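Local coordinates for protein DNMT2 (Spodoptera frugiperda, PDB 4H0N) that probably transfers a methyl group from S-adenosyl-L-methionine to carbon 5 of cytosine 38 in the anticodon loop of tRNA(Asp), and also to cytosine in DNA, at residues A[113-118]-A[139-144]; A[101-106]-A[129-134]; A[220-225]-A[258-263]. The protein carries 3 engineered substitutions. One frame throughout, in Å; residues are numbered along the deposited sequence.

How the contacts relate
Contacts 1 and 2 interleave along the chain, in the order 101-106, 113-118, 129-134, 139-144, and their centres lie about 11 Å apart. Both belong to the Rossmann-like methyltransferase domain, contact 1 within its sheet, between strands 114-119 and 141-148, and contact 2 between helices 99-105 and 127-138 packed over it. They touch directly, with Leu106 CD1 3.9 Å from Ile115 CD1, and the Phe132 ring also packs on Met117. Contact 3 follows later in the sequence, about 45 Å from contact 1 and about 46 Å from contact 2 between centres, on the opposite side of the chain's centre. The first two therefore build one layered core, and the third belongs to a distant part of the molecule.

Contact 1. Residues A[113-118]-A[139-144]; sequences DYILME and CNFIYQ
Phe141 turns its CG anti to the carbonyl carbon (chi1 -89°), and Ile115 does the same with CG1 (chi1 -62°) before extending to CD1; these torsions bring the ring and the methyl end together. Ile115 CD1 lies 4.0 Å from Phe141 CE1 and equally near Phe141 CZ, and Ile115 CG1 follows at 4.1 Å from Phe141 CE1. The two side chains cross at about a right angle. On the backbone side, Asp113 O stands 3.6 Å from Phe141 CE1, approaching the ring obliquely.

The CA of Asp113 is 8.4 Å from that of Phe141, too far for neighbouring strands, and no hydrogen bond joins the segments. Strand 161-168 runs between them, antiparallel to both, as in the 3-2-1-4-5-7-6 sheet of class I methyltransferases; Ile115 pairs through its backbone with Ala166 of that middle strand. Just before Phe141, Asn140, with positive phi, is the C-prime residue of the Schellman motif that ends helix 127-138, and Cys139 CB sits at the ring edge in its plane.

The contact is mainly apolar, with one backbone oxygen at the ring: over 121 Å², loop residue Asp113 and the start of strand 114-119 meet strand 141-148 by van der Waals contact, leaving directional bonding to strand 161-168.

Contact 2. Residues A[101-106]-A[129-134]; sequences YLIGIL and RNLFID. With CA (calcium ion), chain F.
Ile103 lays its CD1 against the stem of Phe132, 3.8 Å from Phe132 CB and 3.9 Å from Phe132 CA, and its CG2 reaches Leu131 CD2 at 4.1 Å. Its CG1 meets the ring of Phe132 near the ring plane, at the edge, 4.1 Å from Phe132 CD1. With CG1 anti to the carbonyl carbon and CG2 anti to the backbone N (chi1 -63°), Ile103 spreads both branches toward the partner helix, so that one isoleucine serves two neighbours. The CA atoms of Ile103 and Phe132 are 5.9 Å apart, which shows how closely the helices approach at this point.

Helices 99-105 and 127-138 lie side by side on the Rossmann-like sheet, the second forming the crossover between strands 114-119 and 141-148, which run parallel with strand 161-168 between them. Phe132 carries the contact down to the sheet, touching Met117 and Cys164. Replaced by an alanine here, Ile103 would probably leave a gap between the helices, with Leu131 CD2 and Phe132 CB deprived of their apolar partner across the contact.

Polar groups lie around this apolar strip. Ile103 O is hydrogen-bonded to Lys135 NZ of the second helix. On the next residue, Gly104 O binds the calcium ion at 2.9 Å, with Asp107 OD1 as the other protein ligand. Farther off, Arg129 NE forms a salt bridge with Glu145 OE2 of strand 141-148.

Contact 3. Residues A[220-225]-A[258-263]; sequences FDICYK and KCYAAA. Engineered in segment 258-263: Ala261 (natural residue Glu), Ala262 (natural residue Glu).
Phe220 opens the contact with its CB, 4.1 Å from Tyr260 OH. Its CG is anti to the carbonyl carbon (chi1 -83°), which carries the ring away from the helix and toward Ala241, so the touch is made by the stem of the side chain. Asp221 points away from the helix; its OD1 forms a salt bridge with Arg229 and a hydrogen bond with Ser246. Ile222 then turns back, and its CD1 arrives at the edge of the Tyr260 ring near the ring plane, 4.2 Å from Tyr260 OH and 4.4 Å from Tyr260 CE2. The two side chains come from opposite directions, bridging backbones that stand well apart: the CA atoms of Phe220 and Tyr260 are separated by 11.2 Å. Cys223 pairs through its backbone with Ile247 and Thr249, in the short parallel sheet of strands 222-223 and 247-248. Tyr224 reaches helix 253-262 earlier along its length, at Arg253 and Val256.

This region falls between the catalytic-domain strands and the C-terminal helices, where cytosine-5 methyltransferases carry their target recognition domain, so it probably belongs to that domain. Ala261 and Ala262, both engineered from glutamate, take no part in the contact.

Tyr260 OH hydrogen-bonds the backbone oxygen of Ala217, and its ring meets Phe277 edge-to-face. Across the two segments the interaction is purely van der Waals over 88 Å²; the polar partner of the hydroxyl is the carbonyl of Ala217, just before Phe220 in the chain, which probably helps to hold the tyrosine against Phe220 and Ile222.

Contact 1. Residues A[113-118]-A[139-144]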
# COMPACT_ATOMS: atom_id res chain seq x y z
N ASP A 113 -11.25 15.09 -13.87
CA ASP A 113 -12.61 14.59 -13.68
C ASP A 113 -12.71 13.53 -12.58
O ASP A 113 -13.70 13.47 -11.85
CB ASP A 113 -13.17 14.03 -14.98
CG ASP A 113 -13.68 15.10 -15.92
OD1 ASP A 113 -14.20 16.12 -15.42
OD2 ASP A 113 -13.58 14.92 -17.15
N TYR A 114 -11.70 12.69 -12.49
CA TYR A 114 -11.75 11.59 -11.54
C TYR A 114 -10.54 11.61 -10.62
O TYR A 114 -9.41 11.74 -11.08
CB TYR A 114 -11.80 10.26 -12.29
CG TYR A 114 -12.81 10.21 -13.41
CD1 TYR A 114 -12.45 10.55 -14.71
CD2 TYR A 114 -14.12 9.81 -13.18
CE1 TYR A 114 -13.37 10.50 -15.75
CE2 TYR A 114 -15.05 9.76 -14.21
CZ TYR A 114 -14.67 10.11 -15.49
OH TYR A 114 -15.59 10.06 -16.51
N ILE A 115 -10.78 11.47 -9.33
CA ILE A 115 -9.70 11.41 -8.36
C ILE A 115 -9.88 10.17 -7.50
O ILE A 115 -10.98 9.90 -7.03
CB ILE A 115 -9.71 12.65 -7.43
CG1 ILE A 115 -9.50 13.93 -8.23
CG2 ILE A 115 -8.64 12.53 -6.37
CD1 ILE A 115 -9.57 15.19 -7.39
N LEU A 116 -8.80 9.41 -7.33
CA LEU A 116 -8.78 8.32 -6.36
C LEU A 116 -7.59 8.49 -5.43
O LEU A 116 -6.45 8.55 -5.89
CB LEU A 116 -8.72 6.95 -7.04
CG LEU A 116 -8.87 5.72 -6.13
CD1 LEU A 116 -9.54 4.59 -6.91
CD2 LEU A 116 -7.53 5.24 -5.56
N MET A 117 -7.86 8.54 -4.13
CA MET A 117 -6.78 8.64 -3.15
C MET A 117 -6.82 7.53 -2.12
O MET A 117 -7.88 7.23 -1.56
CB MET A 117 -6.84 10.00 -2.45
CG MET A 117 -5.91 10.11 -1.25
SD MET A 117 -6.38 11.41 -0.09
CE MET A 117 -8.15 11.17 -0.03
N GLU A 118 -5.67 6.92 -1.87
CA GLU A 118 -5.48 6.04 -0.71
C GLU A 118 -4.83 6.82 0.43
O GLU A 118 -4.05 7.74 0.20
CB GLU A 118 -4.62 4.83 -1.07
CG GLU A 118 -4.39 3.88 0.10
CD GLU A 118 -3.28 2.87 -0.15
OE1 GLU A 118 -3.37 2.13 -1.15
OE2 GLU A 118 -2.33 2.82 0.66
N CYS A 139 -15.63 22.44 -5.41
CA CYS A 139 -15.26 22.31 -6.82
C CYS A 139 -16.22 21.42 -7.58
O CYS A 139 -15.89 20.91 -8.66
CB CYS A 139 -13.83 21.79 -6.95
SG CYS A 139 -12.58 22.83 -6.13
N ASN A 140 -17.41 21.24 -7.02
CA ASN A 140 -18.47 20.41 -7.61
C ASN A 140 -18.08 18.95 -7.87
O ASN A 140 -18.43 18.35 -8.88
CB ASN A 140 -19.04 21.09 -8.85
CG ASN A 140 -19.29 22.58 -8.63
OD1 ASN A 140 -20.23 22.97 -7.93
ND2 ASN A 140 -18.45 23.42 -9.23
N PHE A 141 -17.34 18.38 -6.91
CA PHE A 141 -17.01 16.97 -6.91
C PHE A 141 -18.00 16.22 -6.05
O PHE A 141 -18.45 16.75 -5.02
CB PHE A 141 -15.59 16.76 -6.38
CG PHE A 141 -14.53 16.83 -7.45
CD1 PHE A 141 -14.10 15.67 -8.07
CD2 PHE A 141 -13.96 18.04 -7.82
CE1 PHE A 141 -13.13 15.71 -9.06
CE2 PHE A 141 -12.99 18.09 -8.81
CZ PHE A 141 -12.57 16.92 -9.43
N ILE A 142 -18.37 15.02 -6.48
CA ILE A 142 -19.13 14.11 -5.63
C ILE A 142 -18.21 12.95 -5.27
O ILE A 142 -17.27 12.65 -6.01
CB ILE A 142 -20.38 13.58 -6.32
CG1 ILE A 142 -20.04 13.04 -7.72
CG2 ILE A 142 -21.42 14.67 -6.42
CD1 ILE A 142 -21.25 12.44 -8.42
N TYR A 143 -18.46 12.30 -4.14
CA TYR A 143 -17.48 11.36 -3.60
C TYR A 143 -18.06 10.24 -2.75
O TYR A 143 -19.19 10.31 -2.27
CB TYR A 143 -16.46 12.13 -2.77
CG TYR A 143 -17.09 12.82 -1.58
CD1 TYR A 143 -17.11 12.21 -0.33
CD2 TYR A 143 -17.67 14.08 -1.70
CE1 TYR A 143 -17.69 12.84 0.76
CE2 TYR A 143 -18.25 14.71 -0.62
CZ TYR A 143 -18.25 14.09 0.61
OH TYR A 143 -18.82 14.70 1.69
N GLN A 144 -17.24 9.21 -2.55
CA GLN A 144 -17.50 8.22 -1.53
C GLN A 144 -16.21 7.90 -0.77
O GLN A 144 -15.16 7.70 -1.38
CB GLN A 144 -18.06 6.94 -2.16
CG GLN A 144 -18.35 5.86 -1.15
CD GLN A 144 -19.45 6.25 -0.18
OE1 GLN A 144 -20.64 6.22 -0.53
NE2 GLN A 144 -19.07 6.62 1.04

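Contact 2. Residues A[101-106]-A[129-134]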
# COMPACT_ATOMS: atom_id res chain seq x y z
N TYR A 101 -0.84 21.29 -0.52
CA TYR A 101 -0.64 21.95 -1.80
C TYR A 101 -1.67 21.50 -2.83
O TYR A 101 -2.15 22.30 -3.63
CB TYR A 101 0.76 21.70 -2.32
CG TYR A 101 0.99 22.28 -3.69
CD1 TYR A 101 1.06 21.46 -4.82
CD2 TYR A 101 1.12 23.65 -3.87
CE1 TYR A 101 1.27 21.99 -6.07
CE2 TYR A 101 1.33 24.19 -5.13
CZ TYR A 101 1.40 23.36 -6.22
OH TYR A 101 1.61 23.89 -7.47
N LEU A 102 -2.00 20.21 -2.81
CA LEU A 102 -2.98 19.66 -3.75
C LEU A 102 -4.37 20.23 -3.51
O LEU A 102 -5.01 20.72 -4.44
CB LEU A 102 -3.01 18.14 -3.67
CG LEU A 102 -1.71 17.44 -4.08
CD1 LEU A 102 -1.89 15.94 -4.13
CD2 LEU A 102 -1.21 17.97 -5.42
N ILE A 103 -4.82 20.16 -2.26
CA ILE A 103 -6.10 20.73 -1.86
C ILE A 103 -6.24 22.16 -2.36
O ILE A 103 -7.30 22.57 -2.83
CB ILE A 103 -6.26 20.71 -0.33
CG1 ILE A 103 -6.26 19.26 0.18
CG2 ILE A 103 -7.53 21.43 0.09
CD1 ILE A 103 -6.30 19.15 1.69
N GLY A 104 -5.14 22.90 -2.26
CA GLY A 104 -5.10 24.26 -2.76
C GLY A 104 -5.40 24.33 -4.24
O GLY A 104 -6.38 24.95 -4.63
N ILE A 105 -4.58 23.67 -5.06
CA ILE A 105 -4.66 23.81 -6.51
C ILE A 105 -5.83 23.09 -7.16
O ILE A 105 -5.89 23.02 -8.38
CB ILE A 105 -3.38 23.31 -7.22
CG1 ILE A 105 -3.16 21.83 -6.95
CG2 ILE A 105 -2.17 24.15 -6.82
CD1 ILE A 105 -2.19 21.17 -7.90
N LEU A 106 -6.75 22.56 -6.37
CA LEU A 106 -7.85 21.78 -6.94
C LEU A 106 -8.80 22.61 -7.82
O LEU A 106 -9.24 22.16 -8.88
CB LEU A 106 -8.62 21.04 -5.85
CG LEU A 106 -9.51 19.90 -6.35
CD1 LEU A 106 -8.75 18.98 -7.30
CD2 LEU A 106 -10.05 19.12 -5.17
N ARG A 129 -8.50 15.77 6.29
CA ARG A 129 -9.59 15.12 5.59
C ARG A 129 -10.80 16.04 5.50
O ARG A 129 -11.38 16.18 4.43
CB ARG A 129 -9.97 13.80 6.27
CG ARG A 129 -11.19 13.11 5.69
CD ARG A 129 -12.39 13.32 6.58
NE ARG A 129 -13.64 13.02 5.89
CZ ARG A 129 -14.83 13.51 6.24
NH1 ARG A 129 -14.94 14.32 7.28
NH2 ARG A 129 -15.91 13.19 5.54
N ASN A 130 -11.15 16.68 6.61
CA ASN A 130 -12.29 17.59 6.62
C ASN A 130 -12.11 18.73 5.62
O ASN A 130 -13.06 19.15 4.97
CB ASN A 130 -12.54 18.15 8.02
CG ASN A 130 -13.03 17.08 8.98
OD1 ASN A 130 -13.41 15.98 8.57
ND2 ASN A 130 -13.03 17.40 10.27
N LEU A 131 -10.88 19.23 5.51
CA LEU A 131 -10.57 20.29 4.56
C LEU A 131 -10.64 19.75 3.15
O LEU A 131 -11.19 20.40 2.26
CB LEU A 131 -9.17 20.83 4.81
CG LEU A 131 -8.88 22.13 4.05
CD1 LEU A 131 -9.66 23.27 4.69
CD2 LEU A 131 -7.39 22.43 4.03
N PHE A 132 -10.07 18.57 2.96
CA PHE A 132 -9.99 17.97 1.63
C PHE A 132 -11.36 17.70 1.04
O PHE A 132 -11.60 17.96 -0.14
CB PHE A 132 -9.17 16.68 1.68
CG PHE A 132 -9.37 15.81 0.49
CD1 PHE A 132 -8.80 16.15 -0.73
CD2 PHE A 132 -10.13 14.65 0.57
CE1 PHE A 132 -8.98 15.35 -1.84
CE2 PHE A 132 -10.32 13.85 -0.53
CZ PHE A 132 -9.74 14.19 -1.74
N ILE A 133 -12.26 17.16 1.85
CA ILE A 133 -13.63 16.90 1.42
C ILE A 133 -14.33 18.22 1.11
O ILE A 133 -15.08 18.34 0.14
CB ILE A 133 -14.42 16.15 2.52
CG1 ILE A 133 -13.91 14.72 2.66
CG2 ILE A 133 -15.92 16.18 2.24
CD1 ILE A 133 -13.76 13.96 1.35
N ASP A 134 -14.05 19.21 1.95
CA ASP A 134 -14.62 20.54 1.81
C ASP A 134 -14.21 21.19 0.49
O ASP A 134 -14.99 21.93 -0.11
CB ASP A 134 -14.16 21.41 2.97
CG ASP A 134 -14.79 22.78 2.94
OD1 ASP A 134 -15.84 22.95 3.60
OD2 ASP A 134 -14.24 23.67 2.26
CA CA F . -6.78 27.73 -5.25

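Contact 3. Residues A[220-225]-A[258-263]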
# COMPACT_ATOMS: atom_id res chain seq x y z
N PHE A 220 5.47 -12.67 17.66
CA PHE A 220 5.38 -12.99 16.25
C PHE A 220 3.97 -13.44 15.93
O PHE A 220 3.33 -14.10 16.74
CB PHE A 220 6.35 -14.12 15.90
CG PHE A 220 7.75 -13.66 15.65
CD1 PHE A 220 8.00 -12.44 15.03
CD2 PHE A 220 8.83 -14.44 16.01
CE1 PHE A 220 9.29 -12.02 14.79
CE2 PHE A 220 10.13 -14.02 15.78
CZ PHE A 220 10.36 -12.81 15.17
N ASP A 221 3.48 -13.07 14.75
CA ASP A 221 2.29 -13.70 14.20
C ASP A 221 2.72 -14.68 13.13
O ASP A 221 3.32 -14.28 12.13
CB ASP A 221 1.32 -12.69 13.59
CG ASP A 221 0.12 -13.37 12.95
OD1 ASP A 221 -0.17 -13.08 11.77
OD2 ASP A 221 -0.52 -14.21 13.62
N ILE A 222 2.43 -15.96 13.33
CA ILE A 222 2.88 -16.97 12.40
C ILE A 222 1.82 -17.36 11.39
O ILE A 222 0.63 -17.43 11.71
CB ILE A 222 3.35 -18.23 13.15
CG1 ILE A 222 4.06 -17.85 14.45
CG2 ILE A 222 4.24 -19.09 12.24
CD1 ILE A 222 5.51 -18.25 14.52
N CYS A 223 2.25 -17.59 10.15
CA CYS A 223 1.38 -18.10 9.11
C CYS A 223 1.84 -19.45 8.57
O CYS A 223 3.03 -19.78 8.61
CB CYS A 223 1.25 -17.10 7.97
SG CYS A 223 0.31 -15.66 8.43
N TYR A 224 0.89 -20.21 8.06
CA TYR A 224 1.16 -21.51 7.45
C TYR A 224 0.48 -21.53 6.09
O TYR A 224 -0.23 -20.59 5.73
CB TYR A 224 0.64 -22.63 8.36
CG TYR A 224 0.88 -22.34 9.82
CD1 TYR A 224 2.03 -22.80 10.46
CD2 TYR A 224 -0.02 -21.58 10.55
CE1 TYR A 224 2.25 -22.52 11.79
CE2 TYR A 224 0.20 -21.30 11.88
CZ TYR A 224 1.33 -21.77 12.50
OH TYR A 224 1.54 -21.48 13.82
N LYS A 225 0.70 -22.59 5.31
CA LYS A 225 0.13 -22.67 3.97
C LYS A 225 -1.40 -22.66 3.97
O LYS A 225 -2.02 -22.26 2.98
CB LYS A 225 0.65 -23.91 3.25
CG LYS A 225 0.33 -25.21 3.95
CD LYS A 225 1.12 -26.36 3.36
CE LYS A 225 1.31 -27.48 4.37
NZ LYS A 225 1.95 -28.68 3.76
N LYS A 258 3.94 -26.70 20.47
CA LYS A 258 4.75 -27.50 21.38
C LYS A 258 6.04 -26.75 21.72
O LYS A 258 6.47 -26.72 22.87
CB LYS A 258 5.08 -28.85 20.77
CG LYS A 258 5.59 -29.89 21.76
CD LYS A 258 5.79 -31.25 21.08
CE LYS A 258 5.68 -32.40 22.08
NZ LYS A 258 6.01 -33.71 21.45
N CYS A 259 6.63 -26.13 20.70
CA CYS A 259 7.85 -25.37 20.87
C CYS A 259 7.61 -24.19 21.81
O CYS A 259 8.38 -23.95 22.73
CB CYS A 259 8.36 -24.86 19.53
SG CYS A 259 9.77 -23.73 19.65
N TYR A 260 6.52 -23.46 21.56
CA TYR A 260 6.14 -22.33 22.39
C TYR A 260 5.95 -22.75 23.85
O TYR A 260 6.30 -22.00 24.76
CB TYR A 260 4.87 -21.68 21.87
CG TYR A 260 5.11 -20.48 20.98
CD1 TYR A 260 5.38 -19.23 21.52
CD2 TYR A 260 5.06 -20.59 19.60
CE1 TYR A 260 5.61 -18.13 20.71
CE2 TYR A 260 5.28 -19.50 18.78
CZ TYR A 260 5.55 -18.27 19.34
OH TYR A 260 5.77 -17.19 18.53
N ALA A 261 5.40 -23.94 24.06
CA ALA A 261 5.19 -24.46 25.41
C ALA A 261 6.52 -24.83 26.06
O ALA A 261 6.77 -24.50 27.22
CB ALA A 261 4.27 -25.66 25.37
N ALA A 262 7.37 -25.53 25.31
CA ALA A 262 8.67 -25.94 25.81
C ALA A 262 9.56 -24.72 26.07
O ALA A 262 10.37 -24.73 26.99
CB ALA A 262 9.33 -26.89 24.83
N ALA A 263 9.38 -23.68 25.27
CA ALA A 263 10.13 -22.44 25.45
C ALA A 263 9.60 -21.63 26.63
O ALA A 263 10.25 -20.70 27.09
CB ALA A 263 10.10 -21.60 24.20